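Local coordinates for gene 12 protein (Mycobacterium phage D29, PDB 3HC7) that hydrolyses the ester linkage between mycolic acids and arabinogalactan in the mycobacterial cell wall, helping the phage to lyse its host, at residues 25-29 and 243-247; 47-51 and 187-193; 56-61 and 87-91; 64-69 and 102-106; 179-183 and 214-219. All blocks are in the same frame, centred on the assembly; numbering follows the deposited sequence.

Contact 1 of 5, residues 25-29 and 243-247; sequences DTARD and NRYPA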
# COMPACT_ATOMS: atom_id res chain seq x y z
N ASP A 25 -8.57 5.98 -10.80
CA ASP A 25 -9.59 7.03 -10.85
C ASP A 25 -8.91 8.38 -10.67
O ASP A 25 -9.25 9.35 -11.35
CB ASP A 25 -10.63 6.86 -9.74
CG ASP A 25 -11.36 5.53 -9.81
OD1 ASP A 25 -11.37 4.90 -10.89
OD2 ASP A 25 -11.93 5.13 -8.77
N THR A 26 -7.96 8.42 -9.75
CA THR A 26 -7.25 9.65 -9.45
C THR A 26 -6.45 10.11 -10.66
O THR A 26 -6.62 11.23 -11.12
CB THR A 26 -6.34 9.49 -8.21
OG1 THR A 26 -7.14 9.14 -7.07
CG2 THR A 26 -5.60 10.78 -7.91
N ALA A 27 -5.57 9.24 -11.16
CA ALA A 27 -4.78 9.55 -12.36
C ALA A 27 -5.65 10.13 -13.48
O ALA A 27 -5.23 11.05 -14.20
CB ALA A 27 -4.05 8.31 -12.84
N ARG A 28 -6.85 9.59 -13.64
CA ARG A 28 -7.76 10.04 -14.69
C ARG A 28 -8.27 11.46 -14.47
O ARG A 28 -8.83 12.07 -15.38
CB ARG A 28 -8.94 9.06 -14.83
CG ARG A 28 -8.56 7.75 -15.50
CD ARG A 28 -9.80 6.92 -15.83
NE ARG A 28 -9.53 5.95 -16.89
CZ ARG A 28 -9.27 4.67 -16.68
NH1 ARG A 28 -9.25 4.19 -15.44
NH2 ARG A 28 -9.03 3.86 -17.70
N ASP A 29 -8.09 11.98 -13.26
CA ASP A 29 -8.53 13.33 -12.93
C ASP A 29 -7.42 14.38 -13.07
O ASP A 29 -7.63 15.56 -12.81
CB ASP A 29 -9.13 13.38 -11.52
CG ASP A 29 -10.53 12.82 -11.46
OD1 ASP A 29 -11.06 12.41 -12.52
OD2 ASP A 29 -11.11 12.79 -10.36
N ASN A 243 -12.51 8.83 -0.27
CA ASN A 243 -12.77 9.89 -1.23
C ASN A 243 -11.44 10.37 -1.82
O ASN A 243 -10.53 10.75 -1.09
CB ASN A 243 -13.48 11.05 -0.52
CG ASN A 243 -13.56 12.30 -1.38
OD1 ASN A 243 -13.64 12.22 -2.61
ND2 ASN A 243 -13.53 13.46 -0.74
N ARG A 244 -11.34 10.35 -3.15
CA ARG A 244 -10.07 10.61 -3.84
C ARG A 244 -9.78 12.08 -4.13
O ARG A 244 -8.68 12.42 -4.57
CB ARG A 244 -10.04 9.86 -5.17
CG ARG A 244 -10.81 10.54 -6.30
CD ARG A 244 -10.76 9.71 -7.58
NE ARG A 244 -11.49 10.34 -8.67
CZ ARG A 244 -12.77 10.13 -8.94
NH1 ARG A 244 -13.48 9.29 -8.19
NH2 ARG A 244 -13.35 10.75 -9.96
N TYR A 245 -10.75 12.96 -3.91
CA TYR A 245 -10.62 14.34 -4.38
C TYR A 245 -9.51 15.17 -3.71
O TYR A 245 -8.75 15.85 -4.41
CB TYR A 245 -11.97 15.05 -4.40
CG TYR A 245 -12.85 14.53 -5.52
CD1 TYR A 245 -12.51 14.78 -6.85
CD2 TYR A 245 -13.97 13.76 -5.26
CE1 TYR A 245 -13.29 14.30 -7.88
CE2 TYR A 245 -14.75 13.28 -6.30
CZ TYR A 245 -14.41 13.55 -7.60
OH TYR A 245 -15.18 13.07 -8.64
N PRO A 246 -9.39 15.11 -2.38
CA PRO A 246 -8.26 15.81 -1.76
C PRO A 246 -6.92 15.38 -2.38
O PRO A 246 -6.00 16.21 -2.51
CB PRO A 246 -8.33 15.38 -0.30
CG PRO A 246 -9.76 15.04 -0.08
CD PRO A 246 -10.24 14.45 -1.37
N ALA A 247 -6.81 14.11 -2.76
CA ALA A 247 -5.61 13.59 -3.41
C ALA A 247 -5.44 14.18 -4.81
O ALA A 247 -4.32 14.43 -5.25
CB ALA A 247 -5.65 12.08 -3.48
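Arg-244 reaches across to the residues that follow helix 22-27 and meets Asp-29 with one edge of its guanidinium, gripping it side-on. NE and NH2 both donate to a single oxygen: Asp-29 OD2 lies 3.0 Å from Arg-244 NE and 3.1 Å from Arg-244 NH2. That oxygen stays close to the guanidinium plane, yet the carboxylate itself is turned 47° from it. NH2 arrives on the syn side of OD2 and NE from above the carboxylate plane, both from the same face, and both bonds are clearly bent. The arginine gets there with CG set between the backbone N and the carbonyl carbon (chi1 80°) and a straight chain from CG to NE. Its aliphatic part runs past Thr-26 in the opposite direction, with Thr-26 OG1 3.5 Å from Arg-244 CB; the hydroxyl is bonded to Leu-22 O in its own helix. Asp-25 lies over one face of the guanidinium through its CB, 3.6 Å from Arg-244 CD. Its OD1 is taken by Gly-21 N, and the charges of Asp-25 OD2 and Arg-244 NH1 stay 4.5 Å apart with no N-H aimed at the acid. Tyr-245 CZ lies over a face of the guanidinium, offset toward its rim, and Tyr-245 CE1 comes within 3.6 Å of Asp-29 OD2. Asn-243 OD1 caps the start of helix 245-251 by accepting from Tyr-245 N. Thr-26 and Ala-247 both rest on Trp-116 of strand 110-116, two helices side by side on one face of the parallel sheet of an alpha/beta-hydrolase fold of the cutinase family.

Contact 2 of 5, residues 47-51 and 187-193; sequences FPMWP and VMKASGF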
# COMPACT_ATOMS: atom_id res chain seq x y z
N PHE A 47 -4.80 -13.31 -1.43
CA PHE A 47 -3.98 -14.34 -0.80
C PHE A 47 -3.53 -15.41 -1.77
O PHE A 47 -4.36 -15.98 -2.48
CB PHE A 47 -4.70 -15.02 0.36
CG PHE A 47 -3.81 -15.96 1.13
CD1 PHE A 47 -2.96 -15.47 2.12
CD2 PHE A 47 -3.77 -17.31 0.84
CE1 PHE A 47 -2.11 -16.32 2.82
CE2 PHE A 47 -2.93 -18.17 1.53
CZ PHE A 47 -2.09 -17.67 2.52
N PRO A 48 -2.22 -15.72 -1.79
CA PRO A 48 -1.20 -15.07 -0.94
C PRO A 48 -0.90 -13.67 -1.45
O PRO A 48 -0.71 -13.47 -2.65
CB PRO A 48 0.03 -15.95 -1.13
CG PRO A 48 -0.13 -16.54 -2.49
CD PRO A 48 -1.62 -16.67 -2.74
N MET A 49 -0.85 -12.70 -0.54
CA MET A 49 -0.65 -11.32 -0.92
C MET A 49 0.82 -10.98 -1.18
O MET A 49 1.13 -10.31 -2.16
CB MET A 49 -1.20 -10.39 0.17
CG MET A 49 -1.15 -8.91 -0.19
SD MET A 49 -1.88 -7.89 1.11
CE MET A 49 -3.59 -8.45 1.01
N TRP A 50 1.73 -11.42 -0.31
CA TRP A 50 3.10 -10.95 -0.46
C TRP A 50 3.73 -11.24 -1.83
O TRP A 50 4.39 -10.37 -2.40
CB TRP A 50 4.03 -11.37 0.69
CG TRP A 50 5.20 -10.42 0.75
CD1 TRP A 50 6.45 -10.62 0.25
CD2 TRP A 50 5.18 -9.08 1.27
NE1 TRP A 50 7.23 -9.50 0.46
CE2 TRP A 50 6.47 -8.54 1.08
CE3 TRP A 50 4.21 -8.28 1.90
CZ2 TRP A 50 6.82 -7.25 1.49
CZ3 TRP A 50 4.55 -7.00 2.30
CH2 TRP A 50 5.85 -6.49 2.09
N PRO A 51 3.53 -12.46 -2.38
CA PRO A 51 4.04 -12.67 -3.74
C PRO A 51 3.42 -11.70 -4.72
O PRO A 51 4.06 -11.33 -5.71
CB PRO A 51 3.59 -14.10 -4.08
CG PRO A 51 3.44 -14.77 -2.72
CD PRO A 51 2.92 -13.68 -1.81
N VAL A 187 -0.66 -13.48 7.65
CA VAL A 187 -1.43 -13.65 6.42
C VAL A 187 -0.93 -12.74 5.30
O VAL A 187 -0.74 -13.16 4.15
CB VAL A 187 -2.94 -13.41 6.69
CG1 VAL A 187 -3.69 -13.16 5.40
CG2 VAL A 187 -3.52 -14.61 7.38
N MET A 188 -0.67 -11.48 5.63
CA MET A 188 -0.17 -10.55 4.64
C MET A 188 1.24 -10.85 4.11
O MET A 188 1.54 -10.55 2.95
CB MET A 188 -0.25 -9.13 5.17
CG MET A 188 -1.66 -8.60 5.26
SD MET A 188 -1.68 -6.96 6.00
CE MET A 188 -0.22 -6.26 5.25
N LYS A 189 2.09 -11.46 4.93
CA LYS A 189 3.48 -11.75 4.53
C LYS A 189 3.72 -13.15 3.96
O LYS A 189 4.78 -13.44 3.41
CB LYS A 189 4.42 -11.54 5.72
CG LYS A 189 4.44 -10.12 6.24
CD LYS A 189 4.91 -10.08 7.68
CE LYS A 189 6.32 -10.63 7.84
NZ LYS A 189 6.79 -10.49 9.25
N ALA A 190 2.73 -14.04 4.09
CA ALA A 190 2.93 -15.45 3.78
C ALA A 190 3.08 -15.70 2.28
O ALA A 190 2.50 -14.99 1.46
CB ALA A 190 1.77 -16.28 4.33
N SER A 191 3.85 -16.74 1.93
CA SER A 191 3.99 -17.17 0.54
C SER A 191 2.82 -18.07 0.12
O SER A 191 2.59 -18.30 -1.06
CB SER A 191 5.30 -17.94 0.36
OG SER A 191 5.37 -19.04 1.25
N GLY A 192 2.08 -18.56 1.12
CA GLY A 192 0.98 -19.51 0.94
C GLY A 192 0.62 -20.06 2.31
O GLY A 192 1.27 -19.73 3.30
N PHE A 193 -0.41 -20.91 2.39
CA PHE A 193 -0.87 -21.40 3.69
C PHE A 193 0.04 -22.51 4.20
O PHE A 193 0.40 -22.54 5.38
CB PHE A 193 -2.31 -21.92 3.60
CG PHE A 193 -3.09 -21.75 4.86
CD1 PHE A 193 -3.81 -20.59 5.09
CD2 PHE A 193 -3.09 -22.73 5.84
CE1 PHE A 193 -4.53 -20.41 6.28
CE2 PHE A 193 -3.80 -22.57 7.01
CZ PHE A 193 -4.52 -21.40 7.23
O HOH W 1 0.52 -13.35 1.72
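Phe-47 supplies the largest share of the apolar contact with 187-193. Its CG stands anti to the backbone N (chi1 -173°), which sends the ring in among Val-187, Ala-190 and Phe-193. Phe-47 CD1 lies 4.1 Å from Val-187 CG1, the two side chains crossing at about a right angle, and Phe-47 CZ is 4.3 Å from Phe-193 CD1. Pro-48, which follows a cis peptide bond, places CB over the centre of the Phe-47 ring. Deeper in, Met-49 SD packs 4.2 Å from Met-188 CG.

Carbonyl oxygens at the end of helix 179-189 and just beyond it meet carbon. Val-187 O lies at the edge of the Phe-47 ring, in its plane, while Pro-48 CB is 3.5 Å from Ser-191 O. Trp-50 CB touches Lys-189 O, and Pro-51 CD sits 3.5 Å from Ala-190 O.

Water supplies the polar link between the backbones. Water 1 accepts from Trp-50 N at 3.1 Å and can donate to Val-187 O and Ala-190 O, although the acceptors within its reach outnumber its protons. Gly-192 N is buried here without a polar partner.

Met-49 also touches Thr-12 and Gln-83, and its side chain is about 7 Å from that of the active-site Ser-82. The contact thus joins the start of helix 50-70 to the end of helix 179-189 beside the catalytic centre of a serine esterase with the alpha/beta-hydrolase fold.

Contact 3 of 5, residues 56-61 and 87-91; sequences GVAELI and VVGQV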
# COMPACT_ATOMS: atom_id res chain seq x y z
N GLY A 56 4.27 -6.48 -8.08
CA GLY A 56 3.94 -5.08 -8.25
C GLY A 56 5.17 -4.21 -8.02
O GLY A 56 5.39 -3.24 -8.75
N VAL A 57 5.97 -4.56 -7.02
CA VAL A 57 7.20 -3.83 -6.73
C VAL A 57 8.15 -3.90 -7.92
O VAL A 57 8.68 -2.89 -8.36
CB VAL A 57 7.90 -4.33 -5.45
CG1 VAL A 57 9.38 -3.88 -5.40
CG2 VAL A 57 7.17 -3.83 -4.22
N ALA A 58 8.36 -5.10 -8.44
CA ALA A 58 9.27 -5.27 -9.58
C ALA A 58 8.79 -4.43 -10.76
O ALA A 58 9.60 -3.78 -11.43
CB ALA A 58 9.38 -6.73 -9.96
N GLU A 59 7.49 -4.44 -11.02
CA GLU A 59 6.98 -3.68 -12.16
C GLU A 59 7.07 -2.17 -11.95
O GLU A 59 7.34 -1.42 -12.89
CB GLU A 59 5.54 -4.08 -12.49
CG GLU A 59 4.97 -3.31 -13.69
CD GLU A 59 5.59 -3.73 -15.02
OE1 GLU A 59 6.22 -4.81 -15.08
OE2 GLU A 59 5.43 -2.99 -16.01
N LEU A 60 6.84 -1.71 -10.72
CA LEU A 60 6.90 -0.28 -10.44
C LEU A 60 8.33 0.24 -10.59
O LEU A 60 8.56 1.35 -11.09
CB LEU A 60 6.36 0.02 -9.05
CG LEU A 60 6.49 1.50 -8.67
CD1 LEU A 60 5.83 2.38 -9.72
CD2 LEU A 60 5.91 1.77 -7.29
N ILE A 61 9.30 -0.56 -10.17
CA ILE A 61 10.70 -0.17 -10.28
C ILE A 61 11.08 -0.08 -11.75
O ILE A 61 11.66 0.91 -12.20
CB ILE A 61 11.61 -1.18 -9.57
CG1 ILE A 61 11.46 -1.06 -8.05
CG2 ILE A 61 13.07 -0.95 -9.97
CD1 ILE A 61 12.03 -2.25 -7.29
N VAL A 87 3.10 -1.73 -2.15
CA VAL A 87 4.00 -1.71 -3.30
C VAL A 87 4.74 -0.38 -3.38
O VAL A 87 5.97 -0.35 -3.47
CB VAL A 87 3.26 -1.98 -4.64
CG1 VAL A 87 4.19 -1.70 -5.84
CG2 VAL A 87 2.72 -3.41 -4.68
N VAL A 88 4.00 0.73 -3.36
CA VAL A 88 4.62 2.05 -3.45
C VAL A 88 5.54 2.30 -2.25
O VAL A 88 6.62 2.88 -2.39
CB VAL A 88 3.57 3.19 -3.54
CG1 VAL A 88 4.24 4.56 -3.45
CG2 VAL A 88 2.76 3.08 -4.83
N GLY A 89 5.09 1.87 -1.07
CA GLY A 89 5.86 2.04 0.15
C GLY A 89 7.17 1.27 0.14
O GLY A 89 8.20 1.77 0.60
N GLN A 90 7.15 0.06 -0.41
CA GLN A 90 8.37 -0.74 -0.49
C GLN A 90 9.36 -0.11 -1.43
O GLN A 90 10.56 -0.06 -1.14
CB GLN A 90 8.05 -2.16 -0.95
CG GLN A 90 7.44 -3.01 0.14
CD GLN A 90 8.46 -3.41 1.18
OE1 GLN A 90 9.51 -3.95 0.85
NE2 GLN A 90 8.14 -3.18 2.45
N VAL A 91 8.86 0.37 -2.57
CA VAL A 91 9.72 1.00 -3.57
C VAL A 91 10.35 2.25 -2.98
O VAL A 91 11.55 2.44 -3.09
CB VAL A 91 8.95 1.31 -4.87
CG1 VAL A 91 9.73 2.29 -5.74
CG2 VAL A 91 8.69 0.04 -5.64
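Val-57, Val-87 and Val-91 all hold CG1 anti to the backbone N (chi1 between 162° and 170°), which leaves CG2 beside that nitrogen, and the two branches do different work in each. In Val-87, CG1 is the branch pressed against the backbone of Gly-56. In Val-91 it is CG2 that packs on the side chains of helix 50-70, and Val-57 uses both branches. The helices belong to the alpha/beta-hydrolase fold: helix 83-96 follows the turn carrying the catalytic Ser-82, consistent with a nucleophile elbow, and helix 50-70 packs against it. Their short segments cross at -61° with a closest axial approach of 9.0 Å.

The backbones come nearest at Val-57 and Val-87; next to them Val-87 CG1 lies 3.5 Å from Gly-56 C. Val-87 CG2 occupies the place where a beta carbon on Gly-56 would lie. Val-57 CG2 reaches 3.8 Å from Gln-90 CB, near the beginning of a side chain whose amide turns off to Asp-146, while Val-57 CG1 slides past Val-91 in the opposite direction. Leu-60, with CG anti to its own nitrogen, rests CD2 on Val-87, Val-88 and Val-91; Leu-60 CD2 lies 4.1 Å from Val-87 CG1 and 4.2 Å from Val-88 CG2. The same residues also meet the central sheet: Leu-60 rests on Phe-7, Val-87 and Val-88 on Val-9. The side chains meet by apolar contacts, with no hydrogen bonds between the two segments. At the far end Val-91 CG2 is held between two side chains, with Leu-60 CD2 at 3.7 Å and Ile-61 CG1 at 3.8 Å.

Contact 4 of 5, residues 64-69 and 102-106; sequences IELKLD and RLHRF
The Phe-106 ring carries Arg-105 CG over the centre of one face, while Asp-69 OD1 and Leu-103 CD2 lie at its edge in the ring plane. From helix 50-70, Leu-68 CB approaches the ring obliquely, 3.6 Å from Phe-106 CE1, and Ile-64 CG2 reaches Phe-106 CD2. The Arg-105 guanidinium in turn has Phe-106 CZ over one face, offset toward the rim, and at its edge it receives Asp-69 and water 2.

Arg-105 holds Asp-69 end-on, the two flat groups nearly coplanar at 25°. Its NH1 meets the syn lone pair of Asp-69 OD1 at 2.9 Å, and NH2 reaches Asp-69 OD2 at 3.2 Å in a 166° bond. CG of Arg-105 sits between backbone N and carbonyl carbon (chi1 64°), folding the chain over the ring. Glu-65 faces Arg-102 more askew, in a salt bridge with Arg-102 NH2 2.9 Å from Glu-65 OE1; the modelled approach of NE to OE2 is too short to be relied on. Water 2 donates to Glu-65 OE2 and accepts from Arg-105 NH2, linking the two ion pairs. Beneath the charges, Leu-103 CD2 packs 3.5 Å from Glu-65 CG.

Ile-64 and Leu-68 continue inward to Phe-76 of strand 76-81, which Phe-106 also touches, and Leu-103 rests on Val-91 and Ile-96 of helix 83-96. Segment 102-106, in the loop between helix 83-96 and strand 110-116, is thereby held to the C-terminal part of helix 50-70.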
# COMPACT_ATOMS: atom_id res chain seq x y z
N ILE A 64 9.44 2.97 -13.54
CA ILE A 64 10.04 4.23 -13.10
C ILE A 64 11.35 4.50 -13.84
O ILE A 64 11.57 5.60 -14.35
CB ILE A 64 10.30 4.24 -11.59
CG1 ILE A 64 8.98 4.46 -10.83
CG2 ILE A 64 11.30 5.33 -11.24
CD1 ILE A 64 9.09 4.28 -9.32
N GLU A 65 12.20 3.49 -13.90
CA GLU A 65 13.46 3.58 -14.63
C GLU A 65 13.21 3.93 -16.09
O GLU A 65 13.89 4.79 -16.65
CB GLU A 65 14.20 2.25 -14.57
CG GLU A 65 14.86 1.97 -13.25
CD GLU A 65 15.49 0.60 -13.21
OE1 GLU A 65 15.21 -0.21 -14.13
OE2 GLU A 65 16.26 0.33 -12.27
N LEU A 66 12.25 3.25 -16.70
CA LEU A 66 11.97 3.48 -18.12
C LEU A 66 11.59 4.94 -18.38
O LEU A 66 12.33 5.68 -19.03
CB LEU A 66 10.85 2.56 -18.61
CG LEU A 66 11.20 1.08 -18.66
CD1 LEU A 66 10.06 0.29 -19.28
CD2 LEU A 66 12.48 0.87 -19.45
N LYS A 67 10.43 5.34 -17.86
CA LYS A 67 9.92 6.67 -18.12
C LYS A 67 10.92 7.76 -17.75
O LYS A 67 11.13 8.70 -18.50
CB LYS A 67 8.61 6.88 -17.35
CG LYS A 67 7.38 6.34 -18.06
CD LYS A 67 7.58 4.93 -18.59
CE LYS A 67 6.39 4.49 -19.43
NZ LYS A 67 6.58 3.14 -20.02
N LEU A 68 11.56 7.61 -16.59
CA LEU A 68 12.44 8.65 -16.07
C LEU A 68 13.81 8.72 -16.74
O LEU A 68 14.43 9.78 -16.79
CB LEU A 68 12.58 8.53 -14.55
CG LEU A 68 11.60 9.40 -13.75
CD1 LEU A 68 10.22 9.42 -14.39
CD2 LEU A 68 11.51 8.95 -12.32
N ASP A 69 14.28 7.59 -17.27
CA ASP A 69 15.50 7.61 -18.07
C ASP A 69 15.21 8.25 -19.43
O ASP A 69 16.06 8.93 -20.01
CB ASP A 69 16.07 6.20 -18.26
CG ASP A 69 17.01 5.80 -17.14
OD1 ASP A 69 17.48 6.70 -16.40
OD2 ASP A 69 17.30 4.59 -17.00
N ARG A 102 18.41 1.19 -5.95
CA ARG A 102 18.35 1.18 -7.41
C ARG A 102 17.76 2.46 -8.00
O ARG A 102 18.11 2.87 -9.10
CB ARG A 102 17.54 -0.03 -7.89
CG ARG A 102 17.52 -0.24 -9.39
CD ARG A 102 16.97 -1.63 -9.72
NE ARG A 102 16.58 -1.77 -11.12
CZ ARG A 102 15.84 -2.77 -11.59
NH1 ARG A 102 15.40 -3.72 -10.78
NH2 ARG A 102 15.52 -2.82 -12.88
N LEU A 103 16.85 3.11 -7.27
CA LEU A 103 16.17 4.29 -7.79
C LEU A 103 16.59 5.57 -7.08
O LEU A 103 15.93 6.60 -7.21
CB LEU A 103 14.65 4.11 -7.72
CG LEU A 103 14.09 2.88 -8.42
CD1 LEU A 103 12.60 2.76 -8.18
CD2 LEU A 103 14.39 2.94 -9.91
N HIS A 104 17.68 5.50 -6.32
CA HIS A 104 18.07 6.60 -5.48
C HIS A 104 18.40 7.84 -6.30
O HIS A 104 18.17 8.95 -5.85
CB HIS A 104 19.27 6.22 -4.59
CG HIS A 104 19.67 7.30 -3.63
ND1 HIS A 104 18.86 7.70 -2.59
CD2 HIS A 104 20.78 8.06 -3.56
CE1 HIS A 104 19.46 8.66 -1.91
NE2 HIS A 104 20.63 8.90 -2.48
N ARG A 105 18.93 7.63 -7.50
CA ARG A 105 19.28 8.75 -8.38
C ARG A 105 18.05 9.52 -8.84
O ARG A 105 18.17 10.61 -9.38
CB ARG A 105 20.08 8.26 -9.59
CG ARG A 105 19.32 7.33 -10.51
CD ARG A 105 20.26 6.58 -11.44
NE ARG A 105 19.58 5.52 -12.18
CZ ARG A 105 19.03 5.69 -13.38
NH1 ARG A 105 19.10 6.87 -13.98
NH2 ARG A 105 18.42 4.67 -13.98
N PHE A 106 16.87 8.94 -8.65
CA PHE A 106 15.65 9.66 -9.02
C PHE A 106 15.05 10.39 -7.82
O PHE A 106 14.04 11.07 -7.94
CB PHE A 106 14.60 8.73 -9.63
CG PHE A 106 15.06 8.00 -10.86
CD1 PHE A 106 15.40 8.70 -12.01
CD2 PHE A 106 15.15 6.62 -10.88
CE1 PHE A 106 15.83 8.04 -13.15
CE2 PHE A 106 15.57 5.95 -12.01
CZ PHE A 106 15.91 6.66 -13.14
O HOH W 2 18.15 1.99 -12.35

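Contact 5 of 5, residues 179-183 and 214-219; sequences YEVAI and EGIALA
Leu-218 is the main bump that helix 212-230 offers to helix 179-189. Its CD2 fits the hollow between Tyr-179, Glu-180 and Ile-183, lying 3.8 Å from Ile-183 CD1, 3.9 Å from Glu-180 CA and 4.1 Å from Tyr-179 CE2. The reciprocal hollow lies over Gly-215, where the absence of a side chain lets two groups settle on the backbone: Tyr-179 OH is 3.2 Å from Gly-215 CA, and Ile-183 CD1 is 3.8 Å from the same atom. Tyr-179 reaches this far because its CG stands anti to the backbone N (chi1 -179°), so that the ring spans the gap between the helices. Ile-183 CG1 backs one face of that ring, toward its rim, while Ile-183 CG2 turns to Ala-219, 4.1 Å from its CB. The short segments cross at -66° with a closest axial approach of 10.4 Å.

Around the rim, Glu-214 CG touches Tyr-179 OH, and its carboxylate forms a salt bridge with Arg-210, which also makes a cation-pi contact with the Tyr-179 ring. The two helices thus meet mainly by van der Waals contact that depends on fit, with the Tyr-179 hydroxyl resting on Gly-215 CA, while the charged groups gather at the margin.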
# COMPACT_ATOMS: atom_id res chain seq x y z
N TYR A 179 -2.21 -11.13 19.54
CA TYR A 179 -2.34 -12.35 18.75
C TYR A 179 -3.05 -12.17 17.40
O TYR A 179 -2.51 -12.55 16.36
CB TYR A 179 -3.10 -13.39 19.58
CG TYR A 179 -3.28 -14.73 18.91
CD1 TYR A 179 -2.22 -15.60 18.74
CD2 TYR A 179 -4.54 -15.13 18.46
CE1 TYR A 179 -2.39 -16.83 18.13
CE2 TYR A 179 -4.72 -16.35 17.86
CZ TYR A 179 -3.66 -17.20 17.70
OH TYR A 179 -3.87 -18.41 17.12
N GLU A 180 -4.26 -11.62 17.43
CA GLU A 180 -5.04 -11.38 16.23
C GLU A 180 -4.27 -10.50 15.25
O GLU A 180 -4.27 -10.74 14.04
CB GLU A 180 -6.38 -10.72 16.58
CG GLU A 180 -7.37 -11.65 17.23
CD GLU A 180 -7.15 -11.79 18.73
OE1 GLU A 180 -6.20 -11.17 19.25
OE2 GLU A 180 -7.93 -12.52 19.38
N VAL A 181 -3.60 -9.49 15.78
CA VAL A 181 -2.80 -8.61 14.95
C VAL A 181 -1.62 -9.37 14.33
O VAL A 181 -1.32 -9.21 13.15
CB VAL A 181 -2.30 -7.37 15.75
CG1 VAL A 181 -1.23 -6.63 14.99
CG2 VAL A 181 -3.47 -6.45 16.06
N ALA A 182 -0.96 -10.20 15.13
CA ALA A 182 0.18 -10.97 14.63
C ALA A 182 -0.24 -11.90 13.49
O ALA A 182 0.49 -12.09 12.51
CB ALA A 182 0.84 -11.76 15.76
N ILE A 183 -1.41 -12.51 13.63
CA ILE A 183 -1.85 -13.48 12.64
C ILE A 183 -2.24 -12.75 11.35
O ILE A 183 -1.97 -13.21 10.24
CB ILE A 183 -2.96 -14.38 13.19
CG1 ILE A 183 -2.35 -15.33 14.22
CG2 ILE A 183 -3.61 -15.15 12.06
CD1 ILE A 183 -3.24 -16.47 14.60
N GLU A 214 -6.08 -23.26 16.36
CA GLU A 214 -6.74 -21.99 16.58
C GLU A 214 -6.18 -20.94 15.62
O GLU A 214 -6.92 -20.10 15.10
CB GLU A 214 -6.57 -21.53 18.04
CG GLU A 214 -7.03 -20.11 18.28
CD GLU A 214 -7.09 -19.74 19.76
OE1 GLU A 214 -6.77 -20.59 20.62
OE2 GLU A 214 -7.47 -18.58 20.07
N GLY A 215 -4.87 -21.02 15.37
CA GLY A 215 -4.23 -20.09 14.47
C GLY A 215 -4.62 -20.34 13.02
O GLY A 215 -4.77 -19.41 12.21
N ILE A 216 -4.79 -21.61 12.67
CA ILE A 216 -5.22 -21.97 11.33
C ILE A 216 -6.62 -21.41 11.05
O ILE A 216 -6.87 -20.78 10.01
CB ILE A 216 -5.21 -23.50 11.15
CG1 ILE A 216 -3.78 -24.02 11.05
CG2 ILE A 216 -6.02 -23.92 9.93
CD1 ILE A 216 -3.68 -25.53 11.17
N ALA A 217 -7.51 -21.62 12.01
CA ALA A 217 -8.88 -21.13 11.88
C ALA A 217 -8.96 -19.61 11.73
O ALA A 217 -9.67 -19.12 10.86
CB ALA A 217 -9.70 -21.57 13.06
N LEU A 218 -8.23 -18.88 12.56
CA LEU A 218 -8.27 -17.41 12.48
C LEU A 218 -7.67 -16.91 11.17
O LEU A 218 -8.20 -16.00 10.53
CB LEU A 218 -7.56 -16.76 13.66
CG LEU A 218 -7.50 -15.22 13.59
CD1 LEU A 218 -8.90 -14.64 13.66
CD2 LEU A 218 -6.63 -14.65 14.70
N ALA A 219 -6.54 -17.49 10.77
CA ALA A 219 -5.94 -17.17 9.48
C ALA A 219 -6.92 -17.42 8.33
O ALA A 219 -7.05 -16.60 7.43
CB ALA A 219 -4.66 -17.95 9.28

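In the fold
Contact 1 joins an early part of the chain, 25-29, to the C-terminal helix 245-251, and the other four are nested within its loop. Contacts 2, 3 and 4 follow one another along helix 50-70: contacts 2 and 3 touch through Trp-50 and Gln-90, and contacts 3 and 4, centres 12 Å apart, share an apolar core of Ile-61, Val-91, Ile-64 and Leu-103. Contact 5 meets contact 2 on helix 179-189, with Phe-193 and Val-187 packing on Ala-219. A continuous chain of contacts thus runs from contact 4 to contact 5, centres 39 Å apart, passing the active-site serine near contact 2. Contact 1 stands apart, 35 Å from contact 5, centre to centre.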